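PDB 4RVU: probable quinone reductase Qor (NADPH:quinone reductase) (Zeta-crystallin homolog protein) from Mycobacterium tuberculosis, which binds NADPH and probably passes its electrons to quinone substrates, as a member of the medium-chain, alcohol-dehydrogenase-like reductases. Local coordinates for residues Leu34-Glu39 against Asp89-Ala94; His6-Thr11 against Ala310-Ala315; Leu136-Tyr141 against Thr163-His168. One frame throughout, in Å; residues are numbered along the deposited sequence.

Contact 1: residues Leu34-Glu39 against Asp89-Ala94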
loop_
_atom_site.group_PDB
_atom_site.type_symbol
_atom_site.label_atom_id
_atom_site.label_comp_id
_atom_site.label_asym_id
_atom_site.label_seq_id
_atom_site.Cartn_x
_atom_site.Cartn_y
_atom_site.Cartn_z
ATOM N N LEU A 34 -23.918 3.979 -25.727
ATOM C CA LEU A 34 -25.201 3.324 -25.930
ATOM C C LEU A 34 -26.241 4.178 -25.237
ATOM O O LEU A 34 -25.925 4.862 -24.262
ATOM C CB LEU A 34 -25.180 1.946 -25.273
ATOM C CG LEU A 34 -24.088 0.989 -25.722
ATOM C CD1 LEU A 34 -23.952 -0.161 -24.728
ATOM C CD2 LEU A 34 -24.431 0.474 -27.094
ATOM N N LEU A 35 -27.478 4.149 -25.732
ATOM C CA LEU A 35 -28.590 4.763 -25.026
ATOM C C LEU A 35 -29.372 3.622 -24.387
ATOM O O LEU A 35 -29.796 2.699 -25.079
ATOM C CB LEU A 35 -29.486 5.527 -26.000
ATOM C CG LEU A 35 -30.789 6.085 -25.425
ATOM C CD1 LEU A 35 -30.494 7.222 -24.464
ATOM C CD2 LEU A 35 -31.718 6.543 -26.547
ATOM N N ILE A 36 -29.512 3.655 -23.066
ATOM C CA ILE A 36 -30.129 2.559 -22.339
ATOM C C ILE A 36 -31.488 2.998 -21.812
ATOM O O ILE A 36 -31.601 4.051 -21.188
ATOM C CB ILE A 36 -29.220 2.113 -21.166
ATOM C CG1 ILE A 36 -27.886 1.586 -21.716
ATOM C CG2 ILE A 36 -29.912 1.070 -20.290
ATOM C CD1 ILE A 36 -26.846 1.277 -20.663
ATOM N N LYS A 37 -32.525 2.210 -22.080
ATOM C CA LYS A 37 -33.800 2.440 -21.415
ATOM C C LYS A 37 -33.797 1.660 -20.100
ATOM O O LYS A 37 -33.782 0.426 -20.098
ATOM C CB LYS A 37 -34.989 2.021 -22.285
ATOM C CG LYS A 37 -36.338 2.284 -21.590
ATOM C CD LYS A 37 -37.558 1.998 -22.448
ATOM C CE LYS A 37 -38.816 2.403 -21.684
ATOM N NZ LYS A 37 -40.072 1.910 -22.321
ATOM N N ALA A 38 -33.802 2.386 -18.986
ATOM C CA ALA A 38 -33.654 1.779 -17.657
ATOM C C ALA A 38 -34.767 0.806 -17.263
ATOM O O ALA A 38 -35.962 1.079 -17.468
ATOM C CB ALA A 38 -33.513 2.856 -16.603
ATOM N N GLU A 39 -34.362 -0.331 -16.701
ATOM C CA GLU A 39 -35.295 -1.256 -16.055
ATOM C C GLU A 39 -35.077 -1.288 -14.549
ATOM O O GLU A 39 -36.019 -1.471 -13.772
ATOM C CB GLU A 39 -35.171 -2.658 -16.663
ATOM C CG GLU A 39 -35.665 -2.694 -18.101
ATOM C CD GLU A 39 -35.541 -4.051 -18.759
ATOM O OE1 GLU A 39 -35.031 -5.001 -18.132
ATOM O OE2 GLU A 39 -35.963 -4.156 -19.924
ATOM N N ASP A 89 -30.609 -5.395 -26.812
ATOM C CA ASP A 89 -29.895 -6.176 -25.798
ATOM C C ASP A 89 -30.156 -5.643 -24.390
ATOM O O ASP A 89 -30.245 -4.423 -24.192
ATOM C CB ASP A 89 -28.377 -6.178 -26.055
ATOM C CG ASP A 89 -27.965 -7.077 -27.211
ATOM O OD1 ASP A 89 -28.795 -7.873 -27.688
ATOM O OD2 ASP A 89 -26.789 -6.996 -27.634
ATOM N N ARG A 90 -30.271 -6.560 -23.424
ATOM C CA ARG A 90 -30.330 -6.209 -22.006
ATOM C C ARG A 90 -28.894 -6.040 -21.540
ATOM O O ARG A 90 -28.069 -6.946 -21.721
ATOM C CB ARG A 90 -30.981 -7.321 -21.180
ATOM C CG ARG A 90 -32.475 -7.477 -21.361
ATOM C CD ARG A 90 -32.960 -8.754 -20.654
ATOM N NE ARG A 90 -32.926 -8.587 -19.215
ATOM C CZ ARG A 90 -32.361 -9.432 -18.357
ATOM N NH1 ARG A 90 -31.784 -10.560 -18.771
ATOM N NH2 ARG A 90 -32.385 -9.144 -17.069
ATOM N N VAL A 91 -28.589 -4.889 -20.956
ATOM C CA VAL A 91 -27.201 -4.575 -20.621
ATOM C C VAL A 91 -27.110 -3.913 -19.260
ATOM O O VAL A 91 -28.113 -3.454 -18.717
ATOM C CB VAL A 91 -26.543 -3.667 -21.677
ATOM C CG1 VAL A 91 -26.426 -4.380 -23.025
ATOM C CG2 VAL A 91 -27.292 -2.341 -21.803
ATOM N N VAL A 92 -25.909 -3.863 -18.702
ATOM C CA VAL A 92 -25.724 -3.226 -17.414
ATOM C C VAL A 92 -24.372 -2.519 -17.406
ATOM O O VAL A 92 -23.403 -3.009 -17.981
ATOM C CB VAL A 92 -25.876 -4.244 -16.250
ATOM C CG1 VAL A 92 -24.862 -5.381 -16.365
ATOM C CG2 VAL A 92 -25.776 -3.549 -14.891
ATOM N N SER A 93 -24.332 -1.342 -16.791
ATOM C CA SER A 93 -23.093 -0.569 -16.704
ATOM C C SER A 93 -23.011 0.073 -15.344
ATOM O O SER A 93 -24.035 0.359 -14.713
ATOM C CB SER A 93 -23.051 0.510 -17.788
ATOM O OG SER A 93 -21.799 1.198 -17.791
ATOM N N ALA A 94 -21.780 0.287 -14.889
ATOM C CA ALA A 94 -21.508 0.985 -13.641
ATOM C C ALA A 94 -20.849 2.324 -13.964
ATOM O O ALA A 94 -20.370 3.013 -13.065
ATOM C CB ALA A 94 -20.567 0.155 -12.779
#
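I36 and V91 mark the closest backbone approach, their CA atoms 7.9 Å apart, where strand 33-38 passes across strand 90-93 with no backbone hydrogen bond between the two. Both side chains leave the main chain toward the opposite strand and meet in the middle. I36 does this with its longer branch: CG1 stands beside the backbone N (chi1 -63°) and chi2 is extended, which carries CD1 forward to 3.8 Å from V91 CG2. CG1 of I36 follows behind at 4.0 Å from the same V91 CG2, so one valine methyl lies against the last two carbons of the isoleucine. That methyl, CG2, stands between the backbone N and the carbonyl carbon of V91.

The two strands belong to the curled β-sheet of the GroES-like domain. Strand 67-74 runs antiparallel to each of them and bridges them, so I36 and V91 meet on the inner side of the curl rather than as neighbours in a flat sheet. V71 and T111 pack on V91, while A106 packs on I36, and the apolar pair is buried.

At the corner where the chain turns at E39, the contact becomes polar. E39 reaches down and brings OE1 to 4.3 Å from R90 NE. It approaches the edge of the guanidinium, close to its plane, but this is too long for a salt bridge. At that distance the opposite charges would probably still attract mildly. S120 links the two groups instead: its OG is hydrogen-bonded to both E39 OE1 and R90 NH2, and NH2 also bonds V118 O.

Contact 2: residues His6-Thr11 against Ala310-Ala315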
loop_
_atom_site.group_PDB
_atom_site.type_symbol
_atom_site.label_atom_id
_atom_site.label_comp_id
_atom_site.label_asym_id
_atom_site.label_seq_id
_atom_site.Cartn_x
_atom_site.Cartn_y
_atom_site.Cartn_z
ATOM N N HIS A 6 -38.627 11.174 -17.140
ATOM C CA HIS A 6 -38.373 11.506 -15.745
ATOM C C HIS A 6 -36.900 11.280 -15.387
ATOM O O HIS A 6 -36.265 10.350 -15.890
ATOM C CB HIS A 6 -39.281 10.693 -14.823
ATOM C CG HIS A 6 -40.740 10.943 -15.044
ATOM N ND1 HIS A 6 -41.606 9.967 -15.493
ATOM C CD2 HIS A 6 -41.489 12.062 -14.878
ATOM C CE1 HIS A 6 -42.825 10.472 -15.592
ATOM N NE2 HIS A 6 -42.778 11.742 -15.227
ATOM N N ALA A 7 -36.367 12.149 -14.532
ATOM C CA ALA A 7 -34.980 12.060 -14.080
ATOM C C ALA A 7 -34.844 12.708 -12.713
ATOM O O ALA A 7 -35.708 13.484 -12.296
ATOM C CB ALA A 7 -34.029 12.726 -15.079
ATOM N N ILE A 8 -33.750 12.390 -12.029
ATOM C CA ILE A 8 -33.445 12.989 -10.742
ATOM C C ILE A 8 -32.264 13.929 -10.943
ATOM O O ILE A 8 -31.127 13.498 -11.187
ATOM C CB ILE A 8 -33.122 11.929 -9.675
ATOM C CG1 ILE A 8 -34.315 10.978 -9.472
ATOM C CG2 ILE A 8 -32.753 12.586 -8.348
ATOM C CD1 ILE A 8 -35.485 11.578 -8.675
ATOM N N GLU A 9 -32.534 15.224 -10.869
ATOM C CA GLU A 9 -31.507 16.210 -11.182
ATOM C C GLU A 9 -31.072 16.946 -9.928
ATOM O O GLU A 9 -31.886 17.219 -9.041
ATOM C CB GLU A 9 -32.048 17.203 -12.208
ATOM C CG GLU A 9 -31.105 18.344 -12.545
ATOM C CD GLU A 9 -31.783 19.396 -13.390
ATOM O OE1 GLU A 9 -32.722 20.047 -12.883
ATOM O OE2 GLU A 9 -31.386 19.559 -14.561
ATOM N N VAL A 10 -29.782 17.254 -9.859
ATOM C CA VAL A 10 -29.227 18.062 -8.784
ATOM C C VAL A 10 -28.850 19.425 -9.364
ATOM O O VAL A 10 -28.021 19.512 -10.269
ATOM C CB VAL A 10 -28.009 17.366 -8.157
ATOM C CG1 VAL A 10 -27.369 18.237 -7.086
ATOM C CG2 VAL A 10 -28.434 16.029 -7.567
ATOM N N THR A 11 -29.501 20.473 -8.864
ATOM C CA THR A 11 -29.282 21.844 -9.318
ATOM C C THR A 11 -28.333 22.541 -8.350
ATOM O O THR A 11 -27.533 23.402 -8.732
ATOM C CB THR A 11 -30.629 22.598 -9.419
ATOM O OG1 THR A 11 -31.314 22.179 -10.607
ATOM C CG2 THR A 11 -30.429 24.106 -9.475
ATOM N N ALA A 310 -38.717 8.152 -8.363
ATOM C CA ALA A 310 -39.047 9.465 -7.807
ATOM C C ALA A 310 -38.682 9.589 -6.335
ATOM O O ALA A 310 -38.584 10.703 -5.803
ATOM C CB ALA A 310 -40.542 9.798 -8.029
ATOM N N ASP A 311 -38.495 8.447 -5.674
ATOM C CA ASP A 311 -38.127 8.425 -4.264
ATOM C C ASP A 311 -36.637 8.194 -4.038
ATOM O O ASP A 311 -36.247 7.602 -3.033
ATOM C CB ASP A 311 -38.907 7.341 -3.520
ATOM C CG ASP A 311 -40.359 7.702 -3.310
ATOM O OD1 ASP A 311 -40.701 8.900 -3.383
ATOM O OD2 ASP A 311 -41.153 6.775 -3.043
ATOM N N ALA A 312 -35.810 8.666 -4.966
ATOM C CA ALA A 312 -34.359 8.638 -4.775
ATOM C C ALA A 312 -33.987 9.293 -3.446
ATOM O O ALA A 312 -33.081 8.837 -2.746
ATOM C CB ALA A 312 -33.672 9.341 -5.925
ATOM N N LEU A 313 -34.692 10.367 -3.101
ATOM C CA LEU A 313 -34.474 11.070 -1.833
ATOM C C LEU A 313 -34.545 10.108 -0.651
ATOM O O LEU A 313 -33.681 10.110 0.231
ATOM C CB LEU A 313 -35.522 12.195 -1.685
ATOM C CG LEU A 313 -35.601 13.076 -0.431
ATOM C CD1 LEU A 313 -36.328 14.376 -0.759
ATOM C CD2 LEU A 313 -36.321 12.380 0.712
ATOM N N ARG A 314 -35.586 9.283 -0.651
ATOM C CA ARG A 314 -35.866 8.358 0.437
ATOM C C ARG A 314 -34.754 7.312 0.533
ATOM O O ARG A 314 -34.311 6.951 1.625
ATOM C CB ARG A 314 -37.252 7.714 0.197
ATOM C CG ARG A 314 -37.737 6.686 1.214
ATOM C CD ARG A 314 -39.221 6.288 0.902
ATOM N NE ARG A 314 -39.419 4.848 0.687
ATOM C CZ ARG A 314 -39.988 4.315 -0.394
ATOM N NH1 ARG A 314 -40.437 5.089 -1.370
ATOM N NH2 ARG A 314 -40.116 2.995 -0.502
ATOM N N ALA A 315 -34.287 6.841 -0.619
ATOM C CA ALA A 315 -33.194 5.879 -0.655
ATOM C C ALA A 315 -31.922 6.481 -0.077
ATOM O O ALA A 315 -31.213 5.827 0.687
ATOM C CB ALA A 315 -32.950 5.398 -2.073
#
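I8 of the N-terminal strand 5-10 packs on A312 in the first turn of helix 312-320, the helix of a β-α-β crossover between the parallel strands 303-308 and 327-331. The nearest backbone approach is I8 to A310, with CA atoms 7.2 Å apart. No hydrogen bond crosses the interface, and the buried surface is small, 110 Å² for both sides together.

Most of it comes from I8 against A312, with a smaller share from A310. I8 and A312 point at each other, and A312 CB nestles among the branches of the isoleucine: CG1 of I8 is 4.0 Å from A312 CB, CD1 of I8 equally near, and CG2 of I8 at 4.2 Å from that same CB. The side chain is bent rather than extended: the bend at chi2 (-75°) brings CD1 back to A312 CB, while chi1 sets CG1 and CG2 beside it. CD1 of I8 also lies 4.2 Å from A310 CA. The alanine at 310 therefore offers its backbone to the strand, while its own CB points away.

D311 occupies the N-cap position without making a capping bond through its carboxylate. Its CB leaves on the side away from the strand. Its carbonyl O receives A315 N, 3.2 Å away, as the helix gets under way.

Around the contact, I8 is also packed by L19, L309 and Y100, the last of which bonds its backbone. Strand 20-24 flanks strand 5-10 in the antiparallel sheet, and its H21 stacks on H6 and touches A310. Beneath the helix, A312 and A315 rest on L330 of strand 327-331, and R314 lies on Y307 and P308 at the end of strand 303-308.

Contact 3: residues Leu136-Tyr141 against Thr163-His168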
loop_
_atom_site.group_PDB
_atom_site.type_symbol
_atom_site.label_atom_id
_atom_site.label_comp_id
_atom_site.label_asym_id
_atom_site.label_seq_id
_atom_site.Cartn_x
_atom_site.Cartn_y
_atom_site.Cartn_z
ATOM N N LEU A 136 -11.114 -5.933 -5.480
ATOM C CA LEU A 136 -10.618 -5.961 -4.102
ATOM C C LEU A 136 -10.019 -7.327 -3.755
ATOM O O LEU A 136 -8.959 -7.393 -3.122
ATOM C CB LEU A 136 -11.728 -5.580 -3.113
ATOM C CG LEU A 136 -12.098 -4.097 -3.003
ATOM C CD1 LEU A 136 -13.340 -3.884 -2.126
ATOM C CD2 LEU A 136 -10.922 -3.248 -2.507
ATOM N N LEU A 137 -10.686 -8.400 -4.181
ATOM C CA LEU A 137 -10.293 -9.774 -3.839
ATOM C C LEU A 137 -9.295 -10.397 -4.800
ATOM O O LEU A 137 -8.624 -11.363 -4.454
ATOM C CB LEU A 137 -11.522 -10.677 -3.784
ATOM C CG LEU A 137 -12.508 -10.401 -2.665
ATOM C CD1 LEU A 137 -13.779 -11.192 -2.905
ATOM C CD2 LEU A 137 -11.897 -10.785 -1.337
ATOM N N LYS A 138 -9.217 -9.872 -6.018
ATOM C CA LYS A 138 -8.373 -10.491 -7.039
ATOM C C LYS A 138 -7.150 -9.658 -7.408
ATOM O O LYS A 138 -6.170 -10.197 -7.921
ATOM C CB LYS A 138 -9.189 -10.788 -8.308
ATOM C CG LYS A 138 -10.278 -11.843 -8.133
ATOM C CD LYS A 138 -9.685 -13.248 -8.127
ATOM C CE LYS A 138 -10.761 -14.324 -7.939
ATOM N NZ LYS A 138 -11.750 -14.323 -9.017
ATOM N N SER A 139 -7.205 -8.353 -7.142
ATOM C CA SER A 139 -6.179 -7.419 -7.622
ATOM C C SER A 139 -5.523 -6.592 -6.523
ATOM O O SER A 139 -4.291 -6.508 -6.449
ATOM C CB SER A 139 -6.764 -6.482 -8.692
ATOM O OG SER A 139 -7.238 -7.225 -9.800
ATOM N N VAL A 140 -6.333 -5.951 -5.687
ATOM C CA VAL A 140 -5.779 -5.131 -4.600
ATOM C C VAL A 140 -5.040 -5.989 -3.567
ATOM O O VAL A 140 -3.868 -5.736 -3.246
ATOM C CB VAL A 140 -6.862 -4.249 -3.941
ATOM C CG1 VAL A 140 -6.333 -3.629 -2.655
ATOM C CG2 VAL A 140 -7.314 -3.157 -4.913
ATOM N N TYR A 141 -5.718 -6.996 -3.045
ATOM C CA TYR A 141 -5.059 -8.037 -2.279
ATOM C C TYR A 141 -5.607 -9.360 -2.779
ATOM O O TYR A 141 -6.769 -9.670 -2.551
ATOM C CB TYR A 141 -5.287 -7.896 -0.759
ATOM C CG TYR A 141 -4.739 -9.115 -0.047
ATOM C CD1 TYR A 141 -3.369 -9.305 0.073
ATOM C CD2 TYR A 141 -5.580 -10.115 0.417
ATOM C CE1 TYR A 141 -2.847 -10.447 0.682
ATOM C CE2 TYR A 141 -5.075 -11.252 1.017
ATOM C CZ TYR A 141 -3.710 -11.413 1.142
ATOM O OH TYR A 141 -3.212 -12.549 1.737
ATOM N N THR A 163 -18.064 -10.955 1.223
ATOM C CA THR A 163 -18.129 -12.048 2.191
ATOM C C THR A 163 -18.387 -13.372 1.486
ATOM O O THR A 163 -17.645 -14.340 1.682
ATOM C CB THR A 163 -19.193 -11.764 3.244
ATOM O OG1 THR A 163 -18.816 -10.578 3.956
ATOM C CG2 THR A 163 -19.325 -12.925 4.224
ATOM N N GLN A 164 -19.395 -13.391 0.614
ATOM C CA GLN A 164 -19.708 -14.601 -0.129
ATOM C C GLN A 164 -18.561 -15.049 -1.005
ATOM O O GLN A 164 -18.212 -16.234 -1.025
ATOM C CB GLN A 164 -20.938 -14.386 -0.998
ATOM C CG GLN A 164 -22.210 -14.120 -0.230
ATOM C CD GLN A 164 -23.368 -13.888 -1.172
ATOM O OE1 GLN A 164 -23.935 -14.836 -1.717
ATOM N NE2 GLN A 164 -23.708 -12.622 -1.394
ATOM N N TRP A 165 -17.983 -14.098 -1.735
ATOM C CA TRP A 165 -16.977 -14.426 -2.736
ATOM C C TRP A 165 -15.699 -14.916 -2.064
ATOM O O TRP A 165 -15.134 -15.934 -2.465
ATOM C CB TRP A 165 -16.683 -13.213 -3.620
ATOM C CG TRP A 165 -16.258 -13.577 -5.007
ATOM C CD1 TRP A 165 -15.731 -14.771 -5.423
ATOM C CD2 TRP A 165 -16.363 -12.752 -6.178
ATOM N NE1 TRP A 165 -15.483 -14.727 -6.780
ATOM C CE2 TRP A 165 -15.869 -13.504 -7.265
ATOM C CE3 TRP A 165 -16.812 -11.451 -6.402
ATOM C CZ2 TRP A 165 -15.831 -12.997 -8.568
ATOM C CZ3 TRP A 165 -16.774 -10.948 -7.698
ATOM C CH2 TRP A 165 -16.284 -11.719 -8.763
ATOM N N ALA A 166 -15.255 -14.197 -1.034
ATOM C CA ALA A 166 -14.091 -14.623 -0.256
ATOM C C ALA A 166 -14.313 -16.008 0.362
ATOM O O ALA A 166 -13.439 -16.872 0.296
ATOM C CB ALA A 166 -13.749 -13.586 0.826
ATOM N N THR A 167 -15.486 -16.227 0.947
ATOM C CA THR A 167 -15.814 -17.531 1.536
ATOM C C THR A 167 -15.720 -18.642 0.493
ATOM O O THR A 167 -15.150 -19.702 0.752
ATOM C CB THR A 167 -17.207 -17.516 2.156
ATOM O OG1 THR A 167 -17.214 -16.562 3.227
ATOM C CG2 THR A 167 -17.570 -18.893 2.703
ATOM N N HIS A 168 -16.264 -18.387 -0.693
ATOM C CA HIS A 168 -16.159 -19.330 -1.803
ATOM C C HIS A 168 -14.708 -19.629 -2.160
ATOM O O HIS A 168 -14.380 -20.753 -2.548
ATOM C CB HIS A 168 -16.878 -18.792 -3.038
ATOM C CG HIS A 168 -16.622 -19.594 -4.274
ATOM N ND1 HIS A 168 -17.144 -20.858 -4.462
ATOM C CD2 HIS A 168 -15.886 -19.322 -5.378
ATOM C CE1 HIS A 168 -16.748 -21.324 -5.635
ATOM N NE2 HIS A 168 -15.984 -20.411 -6.209
HETATM O O HOH W 1 -14.236 -16.558 -8.604
#
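Apolar packing carries most of this contact. L137 splits its two methyls over the other helix: CD1 lies 3.6 Å from W165 CB and 3.8 Å from A166 N, while L137 CD2 meets A166 CB at 4.0 Å. W165 has CG anti to its backbone N (chi1 -151°), which swings the indole alongside helix 120-140.

The polar part is solvent-mediated. W165 NE1 donates in the ring plane to a water 2.9 Å away, and K138 NZ gives that water a weak bond. The lysine's ammonium lies obliquely near the indole, 4.3 Å from NZ to W165 CZ2, but its stronger partner is E289, through a salt bridge.

Within the helices, Y141 N reaches L136 O across a wider π-type turn, and T163 O takes both T167 N and T167 OG1, which approach from opposite faces of its plane.

The axes of the short segments 136-140 and 163-168 come within 11.2 Å, at 69° between their N-to-C directions. Helix 157-168 is the one that follows the first strand, 148-151, of the Rossmann-type nucleotide-binding sheet. NADPH-binding G157 and V158 lie at its start, and helix 120-140 is packed across its later turns.

In the fold
The three contacts are separate, but shared elements join them. Helix 120-140 links contacts 1 and 3: it begins at S120, beside E39 and R90, and ends in the turn that packs on W165, although the contact centres are 27 Å apart. Contacts 1 and 2 are nearer, with centres 19 Å and nearest atoms about 8 Å apart. Strand 40-42, just after the corner at E39, pairs with strand 327-331, on which the helix of contact 2 rests. Contacts 2 and 3 lie on opposite sides of the chain's centre, centres 33 Å apart. In contact 3 the W165 side chain is about 12 Å from the bound NADPH, that of L137 about 8 Å from that of NADPH-binding V158.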